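PDB 5KQA: glutaredoxin-glutathione complex from Polygonaceae, which probably catalyses glutathione-dependent reduction of disulfides and of mixed disulfides with glutathione, and holds a glutathione molecule in its pocket here. Local coordinates for residues M25-A30 against L83-Q88; D58-R63 against G114-M119; I67-E72 against D76-A81; V94-K99 against T121-I126. All coordinates share one frame; numbering follows the deposited sequence.

Overall arrangement
The four contacts form two neighbouring pairs in a thioredoxin-type fold, in which helices flank a four-stranded mixed sheet. Interactions 1 and 3, with centres 9 Å apart, share helix 75-86, which packs against helix 20-35 in the first and the turn after strand 65-68 in the second. Interactions 2 and 4, also 9 Å apart, share helix 116-122, whose first part meets helix 48-60 and whose exit meets the hairpin after strand 93-96. Interaction 2 lies across the chain's centre from interactions 1 and 3, while the Trp85 and Phe95 rings join interaction 1 to interaction 4. Along the chain, interaction 3 falls between the segments of interactions 1 and 2, and those of interaction 2 alternate with those of 1 and 4. Interaction 3 reaches glutathione directly.

Interaction 1 of 4, residues M25-A30 against L83-Q88; sequences MALQKA and LQWTGQ
Leu27 and Trp85 carry this contact, their side chains set at a slant to each other. The leucine comes in by one branch: CD1 lies 3.9 Å from Trp85 CE3, and the same methyl also reaches the base of the tryptophan, 4.1 Å from Trp85 CB. The CB of Leu27 does not itself aim at the other segment; with CG anti to the backbone N (chi1 -180°), the branched end swings over to it. The second branch, CD2, meets the amide oxygen of Gln84, with 3.9 Å between Leu27 CD2 and Gln84 OE1. These two side chains cross at about a right angle in plain van der Waals contact, as suits a glutamine at the solvent-facing margin. One turn on from Leu27, the CB of Ala30 points toward the other segment, 4.0 Å from Trp85 CZ3; a methyl is small enough to let the six-membered ring come close to the helix. The contact joins helix 20-35 to the last turn of helix 75-86, two helices that pack together beside the sheet of the thioredoxin fold. On one face of the indole, toward its rim, sits Thr86 CG2, 4.1 Å above the plane, and the ring of Phe95 on strand 93-96 meets the indole with the planes about 35° apart. An alanine in place of Trp85 would leave Leu27 CD1 and Ala30 CB without the ring they touch and would probably open a gap between the helices and the strand. Just beyond, Thr86 OG1 accepts from Gln88 N at 3.3 Å, an ST turn, while Gly87 supplies the positive phi that lets the chain leave the helix.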
loop_
_atom_site.group_PDB
_atom_site.type_symbol
_atom_site.label_atom_id
_atom_site.label_comp_id
_atom_site.label_asym_id
_atom_site.label_seq_id
_atom_site.Cartn_x
_atom_site.Cartn_y
_atom_site.Cartn_z
ATOM N N MET A 25 -11.922 -13.371 2.490
ATOM C CA MET A 25 -11.078 -13.303 3.683
ATOM C C MET A 25 -9.841 -12.430 3.463
ATOM O O MET A 25 -9.475 -11.625 4.315
ATOM C CB MET A 25 -10.647 -14.706 4.104
ATOM C CG MET A 25 -11.773 -15.580 4.624
ATOM S SD MET A 25 -12.544 -14.888 6.103
ATOM C CE MET A 25 -13.967 -14.086 5.395
ATOM N N ALA A 26 -9.195 -12.603 2.318
ATOM C CA ALA A 26 -8.043 -11.780 1.962
ATOM C C ALA A 26 -8.404 -10.285 1.860
ATOM O O ALA A 26 -7.648 -9.423 2.301
ATOM C CB ALA A 26 -7.440 -12.274 0.651
ATOM N N LEU A 27 -9.550 -9.981 1.261
ATOM C CA LEU A 27 -10.007 -8.601 1.163
ATOM C C LEU A 27 -10.246 -8.014 2.551
ATOM O O LEU A 27 -9.804 -6.907 2.842
ATOM C CB LEU A 27 -11.283 -8.506 0.325
ATOM C CG LEU A 27 -11.849 -7.087 0.153
ATOM C CD1 LEU A 27 -10.916 -6.216 -0.684
ATOM C CD2 LEU A 27 -13.242 -7.130 -0.464
ATOM N N GLN A 28 -10.949 -8.754 3.406
ATOM C CA GLN A 28 -11.156 -8.307 4.783
ATOM C C GLN A 28 -9.822 -8.019 5.473
ATOM O O GLN A 28 -9.669 -6.987 6.127
ATOM C CB GLN A 28 -11.960 -9.346 5.580
ATOM C CG GLN A 28 -13.450 -9.337 5.212
ATOM C CD GLN A 28 -14.284 -10.362 5.976
ATOM O OE1 GLN A 28 -13.880 -10.862 7.030
ATOM N NE2 GLN A 28 -15.460 -10.677 5.437
ATOM N N LYS A 29 -8.856 -8.920 5.308
ATOM C CA LYS A 29 -7.531 -8.719 5.882
ATOM C C LYS A 29 -6.885 -7.430 5.374
ATOM O O LYS A 29 -6.322 -6.671 6.156
ATOM C CB LYS A 29 -6.618 -9.910 5.568
ATOM C CG LYS A 29 -5.166 -9.667 5.953
ATOM C CD LYS A 29 -4.297 -10.925 5.858
ATOM C CE LYS A 29 -2.874 -10.654 6.398
ATOM N NZ LYS A 29 -2.086 -11.899 6.628
ATOM N N ALA A 30 -6.947 -7.201 4.062
ATOM C CA ALA A 30 -6.332 -6.016 3.450
ATOM C C ALA A 30 -7.023 -4.739 3.917
ATOM O O ALA A 30 -6.366 -3.740 4.210
ATOM C CB ALA A 30 -6.378 -6.112 1.937
ATOM N N LEU A 83 -6.521 -6.427 -6.661
ATOM C CA LEU A 83 -6.923 -6.229 -8.049
ATOM C C LEU A 83 -8.417 -5.912 -8.123
ATOM O O LEU A 83 -8.826 -4.956 -8.766
ATOM C CB LEU A 83 -6.604 -7.467 -8.895
ATOM C CG LEU A 83 -7.118 -7.469 -10.348
ATOM C CD1 LEU A 83 -6.723 -6.196 -11.114
ATOM C CD2 LEU A 83 -6.618 -8.704 -11.088
ATOM N N GLN A 84 -9.232 -6.731 -7.476
ATOM C CA GLN A 84 -10.664 -6.483 -7.444
ATOM C C GLN A 84 -10.982 -5.093 -6.882
ATOM O O GLN A 84 -11.824 -4.367 -7.402
ATOM C CB GLN A 84 -11.366 -7.556 -6.616
ATOM C CG GLN A 84 -12.842 -7.270 -6.365
ATOM C CD GLN A 84 -13.442 -8.206 -5.342
ATOM O OE1 GLN A 84 -13.775 -7.801 -4.221
ATOM N NE2 GLN A 84 -13.583 -9.470 -5.719
ATOM N N TRP A 85 -10.277 -4.727 -5.824
ATOM C CA TRP A 85 -10.522 -3.490 -5.096
ATOM C C TRP A 85 -9.994 -2.237 -5.801
ATOM O O TRP A 85 -10.649 -1.182 -5.773
ATOM C CB TRP A 85 -9.886 -3.628 -3.720
ATOM C CG TRP A 85 -10.141 -2.560 -2.707
ATOM C CD1 TRP A 85 -11.049 -1.545 -2.769
ATOM C CD2 TRP A 85 -9.468 -2.428 -1.450
ATOM N NE1 TRP A 85 -10.973 -0.778 -1.626
ATOM C CE2 TRP A 85 -10.008 -1.297 -0.804
ATOM C CE3 TRP A 85 -8.442 -3.148 -0.821
ATOM C CZ2 TRP A 85 -9.576 -0.881 0.451
ATOM C CZ3 TRP A 85 -8.005 -2.727 0.423
ATOM C CH2 TRP A 85 -8.574 -1.599 1.045
ATOM N N THR A 86 -8.819 -2.341 -6.423
ATOM C CA THR A 86 -8.135 -1.154 -6.969
ATOM C C THR A 86 -7.844 -1.176 -8.486
ATOM O O THR A 86 -7.382 -0.177 -9.039
ATOM C CB THR A 86 -6.772 -0.913 -6.266
ATOM O OG1 THR A 86 -5.849 -1.932 -6.657
ATOM C CG2 THR A 86 -6.903 -0.886 -4.725
ATOM N N GLY A 87 -8.063 -2.309 -9.146
ATOM C CA GLY A 87 -7.764 -2.428 -10.567
ATOM C C GLY A 87 -6.286 -2.546 -10.886
ATOM O O GLY A 87 -5.876 -2.664 -12.046
ATOM N N GLN A 88 -5.479 -2.532 -9.835
ATOM C CA GLN A 88 -4.032 -2.593 -9.961
ATOM C C GLN A 88 -3.542 -4.042 -9.812
ATOM O O GLN A 88 -4.062 -4.795 -8.991
ATOM C CB GLN A 88 -3.412 -1.670 -8.909
ATOM C CG GLN A 88 -1.912 -1.641 -8.849
ATOM C CD GLN A 88 -1.418 -0.607 -7.850
ATOM O OE1 GLN A 88 -2.108 0.377 -7.564
ATOM N NE2 GLN A 88 -0.223 -0.813 -7.334
#

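Interaction 2 of 4, residues D58-R63 against G114-M119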
loop_
_atom_site.group_PDB
_atom_site.type_symbol
_atom_site.label_atom_id
_atom_site.label_comp_id
_atom_site.label_asym_id
_atom_site.label_seq_id
_atom_site.Cartn_x
_atom_site.Cartn_y
_atom_site.Cartn_z
ATOM N N ASP A 58 10.724 6.925 3.945
ATOM C CA ASP A 58 11.745 7.032 4.992
ATOM C C ASP A 58 12.265 8.468 5.088
ATOM O O ASP A 58 12.301 9.068 6.169
ATOM C CB ASP A 58 12.925 6.080 4.728
ATOM C CG ASP A 58 12.556 4.606 4.900
ATOM O OD1 ASP A 58 11.613 4.291 5.656
ATOM O OD2 ASP A 58 13.225 3.753 4.275
ATOM N N GLN A 59 12.658 9.010 3.939
ATOM C CA GLN A 59 13.267 10.336 3.865
ATOM C C GLN A 59 12.268 11.453 4.209
ATOM O O GLN A 59 12.650 12.509 4.726
ATOM C CB GLN A 59 13.873 10.538 2.472
ATOM C CG GLN A 59 15.018 9.559 2.185
ATOM C CD GLN A 59 15.588 9.686 0.785
ATOM O OE1 GLN A 59 14.877 10.028 -0.159
ATOM N NE2 GLN A 59 16.879 9.408 0.646
ATOM N N LEU A 60 10.989 11.210 3.947
ATOM C CA LEU A 60 9.944 12.176 4.283
ATOM C C LEU A 60 9.576 12.144 5.758
ATOM O O LEU A 60 8.816 12.992 6.225
ATOM C CB LEU A 60 8.678 11.923 3.468
ATOM C CG LEU A 60 8.700 12.143 1.961
ATOM C CD1 LEU A 60 7.315 11.828 1.414
ATOM C CD2 LEU A 60 9.122 13.565 1.614
ATOM N N GLY A 61 10.092 11.160 6.491
ATOM C CA GLY A 61 9.782 11.031 7.909
ATOM C C GLY A 61 8.407 10.434 8.177
ATOM O O GLY A 61 7.810 10.632 9.239
ATOM N N ALA A 62 7.898 9.688 7.207
ATOM C CA ALA A 62 6.566 9.112 7.325
ATOM C C ALA A 62 6.647 7.666 7.801
ATOM O O ALA A 62 7.485 6.899 7.336
ATOM C CB ALA A 62 5.828 9.199 5.986
ATOM N N ARG A 63 5.781 7.284 8.730
ATOM C CA ARG A 63 5.775 5.888 9.139
ATOM C C ARG A 63 4.728 5.111 8.349
ATOM O O ARG A 63 3.604 5.574 8.132
ATOM C CB ARG A 63 5.543 5.746 10.646
ATOM C CG ARG A 63 4.119 5.916 11.113
ATOM C CD ARG A 63 4.044 5.600 12.602
ATOM N NE ARG A 63 5.106 6.285 13.341
ATOM C CZ ARG A 63 5.569 5.898 14.527
ATOM N NH1 ARG A 63 5.071 4.820 15.122
ATOM N NH2 ARG A 63 6.540 6.590 15.115
ATOM N N GLY A 114 3.298 18.309 -4.936
ATOM C CA GLY A 114 3.232 18.904 -3.613
ATOM C C GLY A 114 2.089 18.431 -2.733
ATOM O O GLY A 114 1.823 19.019 -1.688
ATOM N N LYS A 115 1.415 17.362 -3.144
ATOM C CA LYS A 115 0.229 16.890 -2.428
ATOM C C LYS A 115 0.517 15.812 -1.380
ATOM O O LYS A 115 -0.272 15.616 -0.460
ATOM C CB LYS A 115 -0.800 16.356 -3.427
ATOM C CG LYS A 115 -1.301 17.410 -4.415
ATOM C CD LYS A 115 -2.043 18.532 -3.708
ATOM C CE LYS A 115 -2.321 19.687 -4.658
ATOM N NZ LYS A 115 -1.047 20.290 -5.135
ATOM N N LEU A 116 1.638 15.113 -1.528
ATOM C CA LEU A 116 1.923 13.928 -0.713
ATOM C C LEU A 116 2.102 14.228 0.778
ATOM O O LEU A 116 1.503 13.564 1.624
ATOM C CB LEU A 116 3.173 13.214 -1.242
ATOM C CG LEU A 116 3.521 11.859 -0.629
ATOM C CD1 LEU A 116 2.345 10.923 -0.757
ATOM C CD2 LEU A 116 4.763 11.253 -1.294
ATOM N N VAL A 117 2.935 15.209 1.102
ATOM C CA VAL A 117 3.196 15.524 2.511
ATOM C C VAL A 117 1.931 15.979 3.253
ATOM O O VAL A 117 1.685 15.531 4.373
ATOM C CB VAL A 117 4.303 16.592 2.654
ATOM C CG1 VAL A 117 4.399 17.099 4.094
ATOM C CG2 VAL A 117 5.634 15.999 2.216
ATOM N N PRO A 118 1.127 16.866 2.641
ATOM C CA PRO A 118 -0.136 17.249 3.287
ATOM C C PRO A 118 -1.085 16.060 3.471
ATOM O O PRO A 118 -1.769 16.001 4.491
ATOM C CB PRO A 118 -0.737 18.280 2.318
ATOM C CG PRO A 118 0.451 18.839 1.583
ATOM C CD PRO A 118 1.392 17.670 1.430
ATOM N N MET A 119 -1.140 15.151 2.498
ATOM C CA MET A 119 -1.968 13.945 2.619
ATOM C C MET A 119 -1.479 13.077 3.765
ATOM O O MET A 119 -2.281 12.538 4.536
ATOM C CB MET A 119 -1.948 13.116 1.330
ATOM C CG MET A 119 -2.637 13.732 0.130
ATOM S SD MET A 119 -2.287 12.752 -1.352
ATOM C CE MET A 119 -2.552 11.112 -0.711
#
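Leu60 meets Leu116 and Val117 with no flat group between them: neither ring nor amide face carries the contact, which is made by methyl groups alone. The two branches of Leu60 divide the work. CD1 lies 3.8 Å from Leu116 CD2, where the leucine side chains cross at about a right angle, and Leu60 CD2 stands 4.3 Å from Val117 CG2, a looser touch at the outer margin. Leu116 reaches over with its CG trans to the backbone N (chi1 -172°); its side chain also packs on Val107 and His111 of helix 104-112 and on Ile96 of strand 93-96. The contact thus joins the C-terminal end of helix 48-60 to helix 116-122, away from the glutathione pocket, the side chain of Leu116 being about 13 Å from the bound glutathione. Glycines suit the turns on both sides, since each takes a positive phi: Gly61 closes helix 48-60 in a Schellman motif, with Gly61 N bonded to Asp58 O at 3.1 Å, and Gly114 does the same for helix 104-112. With no hydrogen bond or ion pair across it, the contact rests on shape and on shielding hydrocarbon from water, so its direction is set less strictly than a polar bond would set it.

Interaction 3 of 4, residues I67-E72 against D76-A81. With GSH (glutathione), chain B.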
loop_
_atom_site.group_PDB
_atom_site.type_symbol
_atom_site.label_atom_id
_atom_site.label_comp_id
_atom_site.label_asym_id
_atom_site.label_seq_id
_atom_site.Cartn_x
_atom_site.Cartn_y
_atom_site.Cartn_z
ATOM N N ILE A 67 3.646 -4.604 4.041
ATOM C CA ILE A 67 3.107 -5.951 4.033
ATOM C C ILE A 67 3.678 -6.663 2.814
ATOM O O ILE A 67 3.341 -6.340 1.679
ATOM C CB ILE A 67 1.558 -5.967 3.991
ATOM C CG1 ILE A 67 0.963 -5.263 5.224
ATOM C CG2 ILE A 67 1.043 -7.401 3.904
ATOM C CD1 ILE A 67 1.120 -6.071 6.538
ATOM N N GLU A 68 4.565 -7.618 3.056
ATOM C CA GLU A 68 5.242 -8.322 1.972
ATOM C C GLU A 68 4.418 -9.513 1.515
ATOM O O GLU A 68 4.386 -10.532 2.199
ATOM C CB GLU A 68 6.630 -8.791 2.420
ATOM C CG GLU A 68 7.554 -7.680 2.906
ATOM C CD GLU A 68 8.072 -6.814 1.771
ATOM O OE1 GLU A 68 7.506 -6.900 0.665
ATOM O OE2 GLU A 68 9.048 -6.055 1.975
ATOM N N LEU A 69 3.763 -9.396 0.362
ATOM C CA LEU A 69 2.842 -10.439 -0.086
ATOM C C LEU A 69 3.531 -11.795 -0.291
ATOM O O LEU A 69 2.932 -12.854 -0.059
ATOM C CB LEU A 69 2.149 -10.013 -1.375
ATOM C CG LEU A 69 1.330 -8.730 -1.323
ATOM C CD1 LEU A 69 0.593 -8.564 -2.647
ATOM C CD2 LEU A 69 0.376 -8.761 -0.145
ATOM N N ASP A 70 4.792 -11.754 -0.708
ATOM C CA ASP A 70 5.569 -12.971 -0.959
ATOM C C ASP A 70 5.878 -13.736 0.329
ATOM O O ASP A 70 6.320 -14.877 0.291
ATOM C CB ASP A 70 6.879 -12.625 -1.673
ATOM C CG ASP A 70 7.681 -11.598 -0.920
ATOM O OD1 ASP A 70 7.119 -10.525 -0.619
ATOM O OD2 ASP A 70 8.856 -11.862 -0.597
ATOM N N GLN A 71 5.657 -13.095 1.471
ATOM C CA GLN A 71 5.930 -13.723 2.757
ATOM C C GLN A 71 4.649 -14.040 3.512
ATOM O O GLN A 71 4.684 -14.519 4.641
ATOM C CB GLN A 71 6.819 -12.820 3.595
ATOM C CG GLN A 71 8.168 -12.592 2.938
ATOM C CD GLN A 71 9.141 -11.970 3.879
ATOM O OE1 GLN A 71 9.317 -12.455 4.989
ATOM N NE2 GLN A 71 9.774 -10.875 3.457
ATOM N N GLU A 72 3.516 -13.749 2.891
ATOM C CA GLU A 72 2.231 -14.039 3.505
ATOM C C GLU A 72 1.685 -15.329 2.898
ATOM O O GLU A 72 1.771 -15.516 1.685
ATOM C CB GLU A 72 1.261 -12.873 3.293
ATOM C CG GLU A 72 1.705 -11.569 3.951
ATOM C CD GLU A 72 1.511 -11.567 5.462
ATOM O OE1 GLU A 72 0.712 -12.377 5.968
ATOM O OE2 GLU A 72 2.149 -10.743 6.147
ATOM N N ASP A 76 -1.152 -14.556 -2.588
ATOM C CA ASP A 76 -1.867 -14.605 -3.870
ATOM C C ASP A 76 -3.321 -14.132 -3.732
ATOM O O ASP A 76 -3.824 -13.383 -4.577
ATOM C CB ASP A 76 -1.839 -16.018 -4.456
ATOM C CG ASP A 76 -0.419 -16.513 -4.728
ATOM O OD1 ASP A 76 0.503 -15.673 -4.822
ATOM O OD2 ASP A 76 -0.227 -17.744 -4.840
ATOM N N ALA A 77 -4.001 -14.580 -2.679
ATOM C CA ALA A 77 -5.376 -14.150 -2.443
ATOM C C ALA A 77 -5.416 -12.655 -2.159
ATOM O O ALA A 77 -6.306 -11.945 -2.636
ATOM C CB ALA A 77 -6.000 -14.927 -1.296
ATOM N N ILE A 78 -4.446 -12.158 -1.398
ATOM C CA ILE A 78 -4.411 -10.722 -1.130
ATOM C C ILE A 78 -4.175 -9.932 -2.429
ATOM O O ILE A 78 -4.808 -8.904 -2.662
ATOM C CB ILE A 78 -3.344 -10.363 -0.096
ATOM C CG1 ILE A 78 -3.659 -11.063 1.234
ATOM C CG2 ILE A 78 -3.268 -8.834 0.087
ATOM C CD1 ILE A 78 -2.519 -11.033 2.245
ATOM N N GLN A 79 -3.287 -10.419 -3.288
ATOM C CA GLN A 79 -3.022 -9.699 -4.528
ATOM C C GLN A 79 -4.273 -9.712 -5.418
ATOM O O GLN A 79 -4.580 -8.727 -6.087
ATOM C CB GLN A 79 -1.814 -10.295 -5.264
ATOM C CG GLN A 79 -1.251 -9.359 -6.339
ATOM C CD GLN A 79 0.183 -9.691 -6.734
ATOM O OE1 GLN A 79 0.742 -10.703 -6.306
ATOM N NE2 GLN A 79 0.784 -8.833 -7.560
ATOM N N ALA A 80 -5.004 -10.822 -5.404
ATOM C CA ALA A 80 -6.253 -10.920 -6.147
ATOM C C ALA A 80 -7.310 -9.962 -5.601
ATOM O O ALA A 80 -8.059 -9.346 -6.365
ATOM C CB ALA A 80 -6.782 -12.359 -6.123
ATOM N N ALA A 81 -7.389 -9.851 -4.282
ATOM C CA ALA A 81 -8.337 -8.936 -3.654
ATOM C C ALA A 81 -7.996 -7.476 -3.978
ATOM O O ALA A 81 -8.889 -6.644 -4.176
ATOM C CB ALA A 81 -8.367 -9.159 -2.152
HETATM N N1 GSH B . 4.620 1.437 -12.659
HETATM C CA1 GSH B . 4.614 0.556 -11.536
HETATM C C1 GSH B . 5.013 1.368 -10.325
HETATM O O11 GSH B . 4.713 0.971 -9.167
HETATM O O12 GSH B . 5.637 2.456 -10.481
HETATM C CB1 GSH B . 5.557 -0.618 -11.767
HETATM C CG1 GSH B . 5.605 -1.528 -10.544
HETATM C CD1 GSH B . 6.023 -2.951 -10.906
HETATM O OE1 GSH B . 6.317 -3.237 -12.053
HETATM N N2 GSH B . 6.070 -3.961 -9.899
HETATM C CA2 GSH B . 6.447 -5.305 -10.206
HETATM C C2 GSH B . 5.283 -6.260 -10.108
HETATM O O2 GSH B . 4.413 -6.117 -9.263
HETATM C CB2 GSH B . 7.416 -5.850 -9.181
HETATM S SG2 GSH B . 9.068 -5.281 -9.468
HETATM N N3 GSH B . 5.240 -7.373 -10.987
HETATM C CA3 GSH B . 4.173 -8.307 -10.877
HETATM C C3 GSH B . 4.259 -8.989 -9.513
HETATM O O31 GSH B . 3.213 -9.376 -8.929
HETATM O O32 GSH B . 5.372 -9.173 -8.939
#
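Helix 75-86 contributes Gln79 to the glutathione pocket, and the turn after strand 65-68 packs behind it through Leu69, which meets Ile78 and Gln79. The branches of the leucine part: CD2 sits 3.7 Å from Ile78 CG2, and CD1 lies 4.0 Å from Gln79 CB, crossing the aliphatic root of the glutamine at about a right angle. Branched hydrocarbon suits both buried positions, Leu69 and Ile78. Leu69 opens the 3-10 turn 69-71 that follows the strand, so the contact links a sheet edge to the next helix of the thioredoxin fold. At the margin Glu72 CB comes within 4.3 Å of Ile78 CD1, while its carboxylate makes a salt bridge with Lys29. Gln79 is greasy at its base and polar at its tip. CG is anti to the backbone N (chi1 -164°) and the chain runs extended from there, carrying the amide to the ligand, where NE2 donates to the glycine carboxylate oxygen O31 of glutathione at 2.8 Å, the N-H...O angle being 162°. NE2 also bonds to Arg89 O, and OE1 accepts from Lys44, whose NZ also hydrogen-bonds to glutathione; held at both atoms, the amide has its rotation fixed. A leucine in place of Gln79 would probably leave O31 without this donor and Lys44 NZ without one of its acceptors.

Interaction 4 of 4, residues V94-K99 against T121-I126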
loop_
_atom_site.group_PDB
_atom_site.type_symbol
_atom_site.label_atom_id
_atom_site.label_comp_id
_atom_site.label_asym_id
_atom_site.label_seq_id
_atom_site.Cartn_x
_atom_site.Cartn_y
_atom_site.Cartn_z
ATOM N N VAL A 94 -0.081 1.267 -2.645
ATOM C CA VAL A 94 -0.058 2.175 -1.499
ATOM C C VAL A 94 -1.437 2.747 -1.130
ATOM O O VAL A 94 -2.201 3.178 -1.994
ATOM C CB VAL A 94 0.916 3.359 -1.781
ATOM C CG1 VAL A 94 1.011 4.311 -0.579
ATOM C CG2 VAL A 94 2.293 2.832 -2.163
ATOM N N PHE A 95 -1.742 2.745 0.167
ATOM C CA PHE A 95 -2.932 3.413 0.689
ATOM C C PHE A 95 -2.517 4.471 1.695
ATOM O O PHE A 95 -1.600 4.255 2.485
ATOM C CB PHE A 95 -3.883 2.420 1.359
ATOM C CG PHE A 95 -4.563 1.483 0.405
ATOM C CD1 PHE A 95 -3.856 0.454 -0.197
ATOM C CD2 PHE A 95 -5.911 1.618 0.132
ATOM C CE1 PHE A 95 -4.479 -0.423 -1.055
ATOM C CE2 PHE A 95 -6.544 0.748 -0.727
ATOM C CZ PHE A 95 -5.823 -0.274 -1.330
ATOM N N ILE A 96 -3.197 5.612 1.658
ATOM C CA ILE A 96 -2.967 6.694 2.616
ATOM C C ILE A 96 -4.307 7.187 3.158
ATOM O O ILE A 96 -5.187 7.563 2.387
ATOM C CB ILE A 96 -2.196 7.877 1.974
ATOM C CG1 ILE A 96 -0.793 7.423 1.563
ATOM C CG2 ILE A 96 -2.106 9.068 2.942
ATOM C CD1 ILE A 96 0.046 8.503 0.917
ATOM N N GLY A 97 -4.465 7.160 4.477
ATOM C CA GLY A 97 -5.697 7.607 5.107
ATOM C C GLY A 97 -6.926 6.845 4.637
ATOM O O GLY A 97 -8.020 7.391 4.586
ATOM N N GLY A 98 -6.748 5.571 4.308
ATOM C CA GLY A 98 -7.858 4.745 3.879
ATOM C C GLY A 98 -8.103 4.811 2.384
ATOM O O GLY A 98 -8.958 4.108 1.853
ATOM N N LYS A 99 -7.340 5.643 1.690
ATOM C CA LYS A 99 -7.591 5.848 0.272
ATOM C C LYS A 99 -6.471 5.273 -0.584
ATOM O O LYS A 99 -5.296 5.329 -0.214
ATOM C CB LYS A 99 -7.779 7.336 -0.015
ATOM C CG LYS A 99 -8.968 7.940 0.720
ATOM C CD LYS A 99 -9.839 8.746 -0.210
ATOM C CE LYS A 99 -10.926 9.479 0.553
ATOM N NZ LYS A 99 -11.936 8.547 1.099
ATOM N N THR A 121 0.249 14.068 6.320
ATOM C CA THR A 121 0.035 14.776 7.569
ATOM C C THR A 121 -1.429 14.711 7.988
ATOM O O THR A 121 -1.736 14.539 9.165
ATOM C CB THR A 121 0.473 16.250 7.446
ATOM O OG1 THR A 121 1.866 16.304 7.111
ATOM C CG2 THR A 121 0.233 16.994 8.751
ATOM N N GLU A 122 -2.324 14.839 7.013
ATOM C CA GLU A 122 -3.761 14.907 7.268
ATOM C C GLU A 122 -4.263 13.643 7.965
ATOM O O GLU A 122 -5.215 13.687 8.751
ATOM C CB GLU A 122 -4.522 15.135 5.945
ATOM C CG GLU A 122 -6.008 15.497 6.075
ATOM C CD GLU A 122 -6.955 14.343 5.732
ATOM O OE1 GLU A 122 -6.494 13.188 5.620
ATOM O OE2 GLU A 122 -8.173 14.590 5.572
ATOM N N CYS A 123 -3.605 12.519 7.698
ATOM C CA CYS A 123 -4.067 11.234 8.224
ATOM C C CYS A 123 -3.192 10.686 9.342
ATOM O O CYS A 123 -3.432 9.574 9.832
ATOM C CB CYS A 123 -4.131 10.203 7.106
ATOM S SG CYS A 123 -2.521 9.693 6.544
ATOM N N GLY A 124 -2.162 11.439 9.723
ATOM C CA GLY A 124 -1.296 11.026 10.813
ATOM C C GLY A 124 -0.029 10.271 10.439
ATOM O O GLY A 124 0.774 9.950 11.301
ATOM N N ALA A 125 0.173 9.987 9.160
ATOM C CA ALA A 125 1.359 9.231 8.766
ATOM C C ALA A 125 2.640 10.028 9.023
ATOM O O ALA A 125 3.706 9.457 9.244
ATOM C CB ALA A 125 1.269 8.822 7.309
ATOM N N ILE A 126 2.532 11.351 8.977
ATOM C CA ILE A 126 3.623 12.219 9.408
ATOM C C ILE A 126 3.146 13.002 10.612
ATOM O O ILE A 126 2.080 13.633 10.567
ATOM C CB ILE A 126 4.078 13.201 8.315
ATOM C CG1 ILE A 126 4.732 12.454 7.151
ATOM C CG2 ILE A 126 5.070 14.208 8.892
ATOM C CD1 ILE A 126 5.059 13.357 5.964
#
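Cys123 is pressed tightly against Gly97 and Ile96. Its CB lies 3.6 Å from Gly97 CA, and its SG is 3.7 Å from Ile96 CG2. The sulfur sits between the backbone N and the carbonyl carbon (chi1 71°), the crowded position, which turns it onto the isoleucine methyl and places it 3.8 Å from Gly97 N. Glycine suits the place of Gly97 twice over: its phi is positive, and a CB there would fall only about 3.1 Å from Cys123 CB. Gly97 and Gly98 are the two central residues of a type I' turn from Ile96 to Lys99, the hairpin joining strands 93-96 and 99-102, closed by Ile96 N to Lys99 O at 2.8 Å and Lys99 N to Ile96 O at 3.0 Å. The outer side is looser: Gly98 and Glu122 face solvent, and the chain leaves helix 116-122 at Gly124, where a positive phi together with two bonds back into the last turn makes a Schellman motif. Inward, Ile96 continues onto Leu116, Leu120 and Leu39, while Cys123 also rests on Pro38. With SG on the isoleucine methyl, CB on Gly97 CA and no hydrogen bond across the segments, the cysteine acts as a compact, weakly polar packing group.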